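Local structure of peroxisomal acyl-CoA oxidase 1A (Solanum lycopersicum, 2FON) at residues P65-E70 with L85-Y90; F456-I461 with R512-C517; G472-M477 with V543-L548. The protein probably catalyses the FAD-dependent oxidation of acyl-CoA in peroxisomal beta-oxidation. All coordinates share one frame; numbering follows the deposited sequence.

Contact 1 of 3, residues P65-E70 with L85-Y90; sequences PGFSKE and LRKAAY
Phe67 and Lys87 bring the backbones closest, with 6.6 Å between their CA atoms, where the loop after helix 48-62 folds back on helix 77-97. The contact illustrates a connection packing against the helix it leads into, here in the N-terminal acyl-CoA oxidase region. The rings of Phe67 and Tyr90 form its apolar part: Tyr90 CD2 comes over one face of the Phe67 ring, 3.6 Å from Phe67 CZ. Their planes meet obliquely at 54°, and the Tyr90 hydroxyl is held by Asp64. Tyr90 reaches the loop because its CG is anti to the backbone N (chi1 177°). Lys87 runs an extended chain past the edge of the Phe67 ring, its CG 4.3 Å from Phe67 CD2. Replacing Phe67 with an alanine would probably open a gap beside the Tyr90 ring and the Lys87 stem, leaving that ring freer to turn about its hydroxyl tether. The Lys87 ammonium gives a weak hydrogen bond from NZ to Ser68 O (3.3 Å), while its salt bridge goes to Glu114. Nearby, Gly66 O lies 2.8 Å from Arg86 NH2, at the edge of the guanidinium. Arg86 also packs on Tyr669 of the second subunit. Beyond Phe67 the loop makes an ST turn, with Ser68 OG accepting from Glu70 N at 2.9 Å.

Contact 2 of 3, residues F456-I461 with R512-C517; sequences FLMKTI and RMSVAC
Met458 lays the end of its side chain along helix 512-517, the methyl CE standing 3.8 Å from Cys517 CB and 3.4 Å from Ser514 O. The chain is bent at both chi2 (-57°) and chi3, which turns the thioether along the partner helix, so SD too lies beside Cys517 CB. Ser514 is the shared target: CD1 of Ile461 meets its CB at 3.7 Å, and CD1 of Leu457 touches its OG at 3.6 Å. The small Ser514 in the middle is thus met by three larger apolar side chains where the helices cross. The two short axes pass 9.8 Å apart with a signed crossing angle of -81°, nearly perpendicular, and the Leu457 and Ser514 CA atoms are 7.0 Å apart. Behind the interface, Thr460 OG1 bonds back to Phe456 O, which also accepts from Thr460 N on the opposite face of its carbonyl plane. Further out, Arg512 NE donates to Leu483 O. Helix 535-558 closes one side, with Leu538 against both Met458 and Cys517 and His545 against Leu457, while Phe456 packs on helix 389-417, and the loop residues Val474 and Met477 pack against Leu457.

Contact 3 of 3, residues G472-M477 with V543-L548; sequences GTVSYM and VAHCQL
The Tyr476 ring is enclosed on both faces and at its edge: Leu548 CD2 lies over one face, Met477 CG over the opposite one, and His545 ND1 and Thr473 O lie at the rim in the ring plane. The Leu548 contact is a CH-pi interaction, with CD2 3.6 Å from the ring centroid and 20° off the ring normal. The imidazole of His545 meets the phenol rim to rim, their planes at 29°, neither ring over the face of the other. One aromatic side chain thus combines a face contact with a polar edge contact, and by it a loop containing 3-10 turns, between helices 446-462 and 480-483, is held on helix 535-558 in the helical C-terminal part of the oxidase.

The polar edge centres on a hydrogen bond of 2.8 Å between Tyr476 OH and His545 ND1, in which either atom could be the donor. Tyr476 OH is also bonded to Ser510 of helix 499-521, so two partners grip this hydroxyl of a buried residue and limit how the ring can turn. Tyr476 reaches them with its CG between the backbone N and the carbonyl carbon (chi1 72°). The loop's own backbone bonds from Ser475 N to Gly472 O and from Met477 N to Val474 O shape the turns that present it. The Thr473 hydroxyl bonds instead to Glu391 of helix 389-417. Val474 crosses His545 at about a right angle, its CG1 3.6 Å from His545 CE1. That same CE1 atom comes to 3.4 Å from Thr473 O, which lies near the imidazole plane.

Contacts 2 and 3 adjoin, their centres about 10 Å apart and their segments alternating along the chain. Leu457 joins them: its CD2 lies 3.6 Å from Met477 CE and equally far from Val474 CG1, while Ile461 CG1 approaches Met477 SD at 3.8 Å. Contact 1 stands alone on the other side of the chain's centre, with its centre about 51 Å from that of contact 2 and about 44 Å from that of contact 3. All three lie away from the FAD pocket. In sequence, helix 446-462, which carries part of contact 2, begins directly after FAD-binding Asp445 and shortly after Glu443, the predicted proton acceptor.

Contact 1 of 3, residues P65-E70 with L85-Y90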
loop_
_atom_site.group_PDB
_atom_site.type_symbol
_atom_site.label_atom_id
_atom_site.label_comp_id
_atom_site.label_asym_id
_atom_site.label_seq_id
_atom_site.Cartn_x
_atom_site.Cartn_y
_atom_site.Cartn_z
ATOM N N PRO B 65 -12.254 29.290 -10.370
ATOM C CA PRO B 65 -13.446 28.424 -10.396
ATOM C C PRO B 65 -13.253 27.244 -11.322
ATOM O O PRO B 65 -13.458 26.108 -10.888
ATOM C CB PRO B 65 -14.538 29.355 -10.911
ATOM C CG PRO B 65 -14.148 30.667 -10.347
ATOM C CD PRO B 65 -12.623 30.700 -10.226
ATOM N N GLY B 66 -12.829 27.515 -12.557
ATOM C CA GLY B 66 -12.704 26.511 -13.609
ATOM C C GLY B 66 -11.670 25.425 -13.387
ATOM O O GLY B 66 -11.610 24.485 -14.152
ATOM N N PHE B 67 -10.842 25.530 -12.351
ATOM C CA PHE B 67 -9.966 24.423 -11.970
ATOM C C PHE B 67 -10.357 23.721 -10.685
ATOM O O PHE B 67 -9.553 22.966 -10.143
ATOM C CB PHE B 67 -8.541 24.927 -11.806
ATOM C CG PHE B 67 -7.933 25.402 -13.068
ATOM C CD1 PHE B 67 -7.357 26.679 -13.137
ATOM C CD2 PHE B 67 -7.931 24.577 -14.215
ATOM C CE1 PHE B 67 -6.794 27.151 -14.323
ATOM C CE2 PHE B 67 -7.357 25.036 -15.420
ATOM C CZ PHE B 67 -6.770 26.342 -15.450
ATOM N N SER B 68 -11.563 23.959 -10.183
ATOM C CA SER B 68 -12.049 23.294 -8.987
ATOM C C SER B 68 -12.033 21.757 -9.105
ATOM O O SER B 68 -12.369 21.186 -10.149
ATOM C CB SER B 68 -13.467 23.772 -8.692
ATOM O OG SER B 68 -14.159 22.856 -7.863
ATOM N N LYS B 69 -11.671 21.079 -8.031
ATOM C CA LYS B 69 -11.724 19.626 -8.013
ATOM C C LYS B 69 -12.945 19.201 -7.262
ATOM O O LYS B 69 -13.114 18.044 -6.952
ATOM C CB LYS B 69 -10.466 19.035 -7.374
ATOM C CG LYS B 69 -9.199 19.536 -8.025
ATOM C CD LYS B 69 -7.940 18.705 -7.730
ATOM C CE LYS B 69 -7.449 18.789 -6.257
ATOM N NZ LYS B 69 -5.984 19.192 -6.192
ATOM N N GLU B 70 -13.820 20.138 -6.957
ATOM C CA GLU B 70 -14.987 19.805 -6.136
ATOM C C GLU B 70 -15.750 18.747 -6.889
ATOM O O GLU B 70 -15.835 18.815 -8.122
ATOM C CB GLU B 70 -15.869 21.030 -5.875
ATOM C CG GLU B 70 -17.006 20.796 -4.851
ATOM C CD GLU B 70 -16.506 20.363 -3.448
ATOM O OE1 GLU B 70 -15.287 20.516 -3.173
ATOM O OE2 GLU B 70 -17.323 19.871 -2.622
ATOM N N LEU B 85 -11.794 16.774 -20.137
ATOM C CA LEU B 85 -11.542 17.421 -21.421
ATOM C C LEU B 85 -11.695 18.903 -21.244
ATOM O O LEU B 85 -10.805 19.661 -21.637
ATOM C CB LEU B 85 -12.421 16.863 -22.509
ATOM C CG LEU B 85 -12.108 15.354 -22.752
ATOM C CD1 LEU B 85 -12.792 14.795 -24.001
ATOM C CD2 LEU B 85 -10.607 15.012 -22.760
ATOM N N ARG B 86 -12.774 19.282 -20.553
ATOM C CA ARG B 86 -13.091 20.664 -20.273
ATOM C C ARG B 86 -11.972 21.441 -19.632
ATOM O O ARG B 86 -11.611 22.525 -20.105
ATOM C CB ARG B 86 -14.262 20.718 -19.338
ATOM C CG ARG B 86 -14.954 22.065 -19.371
ATOM C CD ARG B 86 -15.760 22.257 -18.165
ATOM N NE ARG B 86 -14.842 22.831 -17.216
ATOM C CZ ARG B 86 -14.484 22.285 -16.069
ATOM N NH1 ARG B 86 -14.983 21.124 -15.705
ATOM N NH2 ARG B 86 -13.625 22.918 -15.299
ATOM N N LYS B 87 -11.445 20.885 -18.535
ATOM C CA LYS B 87 -10.313 21.444 -17.849
ATOM C C LYS B 87 -9.097 21.438 -18.762
ATOM O O LYS B 87 -8.363 22.381 -18.812
ATOM C CB LYS B 87 -10.031 20.598 -16.662
ATOM C CG LYS B 87 -10.300 21.195 -15.305
ATOM C CD LYS B 87 -9.999 20.056 -14.288
ATOM C CE LYS B 87 -10.640 20.262 -12.936
ATOM N NZ LYS B 87 -10.980 18.979 -12.246
ATOM N N ALA B 88 -8.884 20.366 -19.516
ATOM C CA ALA B 88 -7.750 20.347 -20.434
ATOM C C ALA B 88 -7.756 21.551 -21.471
ATOM O O ALA B 88 -6.732 22.261 -21.652
ATOM C CB ALA B 88 -7.642 18.989 -21.106
ATOM N N ALA B 89 -8.909 21.768 -22.102
ATOM C CA ALA B 89 -9.142 22.910 -22.940
ATOM C C ALA B 89 -8.967 24.211 -22.181
ATOM O O ALA B 89 -8.307 25.166 -22.684
ATOM C CB ALA B 89 -10.551 22.846 -23.535
ATOM N N TYR B 90 -9.566 24.293 -20.991
ATOM C CA TYR B 90 -9.573 25.594 -20.306
ATOM C C TYR B 90 -8.132 25.977 -19.978
ATOM O O TYR B 90 -7.717 27.113 -20.212
ATOM C CB TYR B 90 -10.516 25.620 -19.099
ATOM C CG TYR B 90 -10.502 26.912 -18.337
ATOM C CD1 TYR B 90 -11.042 28.059 -18.880
ATOM C CD2 TYR B 90 -9.933 26.997 -17.078
ATOM C CE1 TYR B 90 -11.012 29.257 -18.222
ATOM C CE2 TYR B 90 -9.919 28.172 -16.383
ATOM C CZ TYR B 90 -10.465 29.324 -16.969
ATOM O OH TYR B 90 -10.460 30.550 -16.303
#

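Contact 2 of 3, residues F456-I461 with R512-C517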
loop_
_atom_site.group_PDB
_atom_site.type_symbol
_atom_site.label_atom_id
_atom_site.label_comp_id
_atom_site.label_asym_id
_atom_site.label_seq_id
_atom_site.Cartn_x
_atom_site.Cartn_y
_atom_site.Cartn_z
ATOM N N PHE B 456 26.001 -3.409 -13.005
ATOM C CA PHE B 456 26.952 -2.345 -13.249
ATOM C C PHE B 456 27.977 -2.270 -12.134
ATOM O O PHE B 456 29.180 -1.948 -12.373
ATOM C CB PHE B 456 26.229 -1.009 -13.388
ATOM C CG PHE B 456 27.123 0.147 -13.249
ATOM C CD1 PHE B 456 28.043 0.448 -14.238
ATOM C CD2 PHE B 456 27.125 0.904 -12.086
ATOM C CE1 PHE B 456 28.901 1.541 -14.086
ATOM C CE2 PHE B 456 28.008 1.990 -11.922
ATOM C CZ PHE B 456 28.867 2.318 -12.907
ATOM N N LEU B 457 27.492 -2.509 -10.902
ATOM C CA LEU B 457 28.380 -2.610 -9.733
ATOM C C LEU B 457 29.252 -3.839 -9.903
ATOM O O LEU B 457 30.461 -3.747 -9.761
ATOM C CB LEU B 457 27.609 -2.691 -8.432
ATOM C CG LEU B 457 26.802 -1.460 -8.065
ATOM C CD1 LEU B 457 26.024 -1.790 -6.834
ATOM C CD2 LEU B 457 27.673 -0.162 -7.868
ATOM N N MET B 458 28.645 -4.962 -10.279
ATOM C CA MET B 458 29.420 -6.166 -10.499
ATOM C C MET B 458 30.416 -5.893 -11.572
ATOM O O MET B 458 31.601 -6.169 -11.385
ATOM C CB MET B 458 28.555 -7.360 -10.883
ATOM C CG MET B 458 27.572 -7.813 -9.770
ATOM S SD MET B 458 28.466 -8.188 -8.267
ATOM C CE MET B 458 28.130 -6.755 -7.243
ATOM N N LYS B 459 29.984 -5.284 -12.668
ATOM C CA LYS B 459 30.951 -4.881 -13.702
ATOM C C LYS B 459 32.050 -3.996 -13.115
ATOM O O LYS B 459 33.242 -4.210 -13.375
ATOM C CB LYS B 459 30.276 -4.164 -14.879
ATOM C CG LYS B 459 31.242 -3.898 -16.020
ATOM C CD LYS B 459 30.668 -2.920 -17.008
ATOM C CE LYS B 459 31.388 -3.020 -18.339
ATOM N NZ LYS B 459 30.369 -3.045 -19.447
ATOM N N THR B 460 31.658 -3.008 -12.313
ATOM C CA THR B 460 32.655 -2.063 -11.821
ATOM C C THR B 460 33.669 -2.780 -10.965
ATOM O O THR B 460 34.847 -2.446 -11.005
ATOM C CB THR B 460 32.022 -0.903 -11.063
ATOM O OG1 THR B 460 31.429 -0.011 -12.002
ATOM C CG2 THR B 460 33.037 -0.117 -10.317
ATOM N N ILE B 461 33.225 -3.786 -10.213
ATOM C CA ILE B 461 34.184 -4.508 -9.419
ATOM C C ILE B 461 35.143 -5.298 -10.312
ATOM O O ILE B 461 36.352 -5.130 -10.175
ATOM C CB ILE B 461 33.592 -5.308 -8.219
ATOM C CG1 ILE B 461 33.268 -4.356 -7.084
ATOM C CG2 ILE B 461 34.622 -6.342 -7.695
ATOM C CD1 ILE B 461 32.157 -4.810 -6.267
ATOM N N ARG B 512 31.141 -3.599 1.063
ATOM C CA ARG B 512 31.106 -4.945 1.577
ATOM C C ARG B 512 30.008 -5.756 0.906
ATOM O O ARG B 512 30.276 -6.833 0.423
ATOM C CB ARG B 512 30.978 -4.940 3.076
ATOM C CG ARG B 512 32.256 -4.644 3.752
ATOM C CD ARG B 512 32.017 -3.734 4.917
ATOM N NE ARG B 512 33.276 -3.315 5.518
ATOM C CZ ARG B 512 33.740 -3.806 6.660
ATOM N NH1 ARG B 512 33.028 -4.722 7.323
ATOM N NH2 ARG B 512 34.902 -3.373 7.144
ATOM N N MET B 513 28.802 -5.218 0.796
ATOM C CA MET B 513 27.722 -6.005 0.199
ATOM C C MET B 513 27.971 -6.379 -1.253
ATOM O O MET B 513 27.796 -7.548 -1.642
ATOM C CB MET B 513 26.356 -5.371 0.394
ATOM C CG MET B 513 25.799 -5.640 1.759
ATOM S SD MET B 513 24.392 -4.569 2.052
ATOM C CE MET B 513 23.092 -5.364 1.068
ATOM N N SER B 514 28.432 -5.401 -2.035
ATOM C CA SER B 514 28.794 -5.667 -3.424
ATOM C C SER B 514 29.948 -6.648 -3.561
ATOM O O SER B 514 29.892 -7.522 -4.399
ATOM C CB SER B 514 29.098 -4.389 -4.157
ATOM O OG SER B 514 27.878 -3.791 -4.517
ATOM N N VAL B 515 30.961 -6.530 -2.717
ATOM C CA VAL B 515 32.060 -7.478 -2.738
ATOM C C VAL B 515 31.546 -8.885 -2.484
ATOM O O VAL B 515 31.859 -9.820 -3.207
ATOM C CB VAL B 515 33.177 -7.079 -1.715
ATOM C CG1 VAL B 515 34.075 -8.260 -1.351
ATOM C CG2 VAL B 515 34.019 -5.919 -2.282
ATOM N N ALA B 516 30.719 -9.013 -1.464
ATOM C CA ALA B 516 30.141 -10.304 -1.097
ATOM C C ALA B 516 29.342 -10.871 -2.296
ATOM O O ALA B 516 29.392 -12.089 -2.558
ATOM C CB ALA B 516 29.267 -10.187 0.207
ATOM N N CYS B 517 28.661 -9.999 -3.046
ATOM C CA CYS B 517 28.005 -10.482 -4.242
ATOM C C CYS B 517 28.971 -10.981 -5.328
ATOM O O CYS B 517 28.759 -12.060 -5.917
ATOM C CB CYS B 517 27.111 -9.427 -4.812
ATOM S SG CYS B 517 25.538 -9.432 -4.000
#

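Contact 3 of 3, residues G472-M477 with V543-L548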
loop_
_atom_site.group_PDB
_atom_site.type_symbol
_atom_site.label_atom_id
_atom_site.label_comp_id
_atom_site.label_asym_id
_atom_site.label_seq_id
_atom_site.Cartn_x
_atom_site.Cartn_y
_atom_site.Cartn_z
ATOM N N GLY B 472 32.538 9.099 -10.644
ATOM C CA GLY B 472 31.309 9.638 -10.072
ATOM C C GLY B 472 30.913 8.909 -8.801
ATOM O O GLY B 472 31.740 8.670 -7.916
ATOM N N THR B 473 29.639 8.525 -8.760
ATOM C CA THR B 473 28.994 7.810 -7.663
ATOM C C THR B 473 29.558 6.415 -7.307
ATOM O O THR B 473 29.178 5.850 -6.280
ATOM C CB THR B 473 27.462 7.676 -7.937
ATOM O OG1 THR B 473 27.256 6.823 -9.065
ATOM C CG2 THR B 473 26.850 9.010 -8.258
ATOM N N VAL B 474 30.441 5.843 -8.127
ATOM C CA VAL B 474 31.136 4.640 -7.685
ATOM C C VAL B 474 32.593 4.884 -7.459
ATOM O O VAL B 474 33.401 3.948 -7.481
ATOM C CB VAL B 474 30.976 3.432 -8.628
ATOM C CG1 VAL B 474 29.575 2.860 -8.530
ATOM C CG2 VAL B 474 31.332 3.812 -10.027
ATOM N N SER B 475 32.962 6.133 -7.215
ATOM C CA SER B 475 34.357 6.380 -6.941
ATOM C C SER B 475 34.777 5.743 -5.586
ATOM O O SER B 475 35.926 5.370 -5.397
ATOM C CB SER B 475 34.669 7.858 -7.037
ATOM O OG SER B 475 34.904 8.367 -5.746
ATOM N N TYR B 476 33.838 5.571 -4.665
ATOM C CA TYR B 476 34.136 4.831 -3.448
ATOM C C TYR B 476 34.668 3.424 -3.686
ATOM O O TYR B 476 35.529 2.982 -2.948
ATOM C CB TYR B 476 32.961 4.793 -2.503
ATOM C CG TYR B 476 31.791 3.905 -2.928
ATOM C CD1 TYR B 476 31.668 2.608 -2.433
ATOM C CD2 TYR B 476 30.793 4.379 -3.775
ATOM C CE1 TYR B 476 30.601 1.809 -2.767
ATOM C CE2 TYR B 476 29.735 3.585 -4.132
ATOM C CZ TYR B 476 29.632 2.291 -3.619
ATOM O OH TYR B 476 28.568 1.470 -3.967
ATOM N N MET B 477 34.210 2.730 -4.719
ATOM C CA MET B 477 34.698 1.370 -4.964
ATOM C C MET B 477 36.178 1.281 -5.321
ATOM O O MET B 477 36.765 0.176 -5.366
ATOM C CB MET B 477 33.893 0.707 -6.041
ATOM C CG MET B 477 32.436 0.680 -5.702
ATOM S SD MET B 477 31.936 -1.012 -5.928
ATOM C CE MET B 477 30.204 -0.965 -5.438
ATOM N N VAL B 543 20.260 -1.676 -3.736
ATOM C CA VAL B 543 19.559 -0.772 -2.826
ATOM C C VAL B 543 20.566 -0.038 -1.977
ATOM O O VAL B 543 20.577 1.180 -1.958
ATOM C CB VAL B 543 18.366 -1.430 -1.983
ATOM C CG1 VAL B 543 17.727 -0.416 -1.007
ATOM C CG2 VAL B 543 17.251 -2.005 -2.910
ATOM N N ALA B 544 21.447 -0.773 -1.327
ATOM C CA ALA B 544 22.449 -0.161 -0.428
ATOM C C ALA B 544 23.256 0.990 -1.106
ATOM O O ALA B 544 23.453 2.079 -0.527
ATOM C CB ALA B 544 23.380 -1.237 0.138
ATOM N N HIS B 545 23.678 0.728 -2.344
ATOM C CA HIS B 545 24.352 1.716 -3.190
ATOM C C HIS B 545 23.511 2.951 -3.456
ATOM O O HIS B 545 24.004 4.074 -3.311
ATOM C CB HIS B 545 24.828 1.075 -4.495
ATOM C CG HIS B 545 25.323 2.057 -5.514
ATOM N ND1 HIS B 545 26.539 2.712 -5.400
ATOM C CD2 HIS B 545 24.779 2.470 -6.686
ATOM C CE1 HIS B 545 26.707 3.499 -6.447
ATOM N NE2 HIS B 545 25.649 3.380 -7.240
ATOM N N CYS B 546 22.252 2.752 -3.833
ATOM C CA CYS B 546 21.362 3.880 -4.036
ATOM C C CYS B 546 21.160 4.730 -2.772
ATOM O O CYS B 546 21.169 5.960 -2.821
ATOM C CB CYS B 546 20.030 3.429 -4.619
ATOM S SG CYS B 546 20.259 2.676 -6.305
ATOM N N GLN B 547 20.992 4.054 -1.648
ATOM C CA GLN B 547 20.837 4.682 -0.357
ATOM C C GLN B 547 22.046 5.525 -0.093
ATOM O O GLN B 547 21.920 6.613 0.467
ATOM C CB GLN B 547 20.676 3.617 0.709
ATOM C CG GLN B 547 19.258 3.062 0.735
ATOM C CD GLN B 547 19.056 1.923 1.710
ATOM O OE1 GLN B 547 19.945 1.144 1.977
ATOM N NE2 GLN B 547 17.896 1.820 2.221
ATOM N N LEU B 548 23.209 5.045 -0.536
ATOM C CA LEU B 548 24.442 5.740 -0.318
ATOM C C LEU B 548 24.469 6.988 -1.201
ATOM O O LEU B 548 24.954 8.042 -0.807
ATOM C CB LEU B 548 25.654 4.824 -0.592
ATOM C CG LEU B 548 26.983 5.543 -0.877
ATOM C CD1 LEU B 548 27.458 6.320 0.332
ATOM C CD2 LEU B 548 28.065 4.623 -1.346
#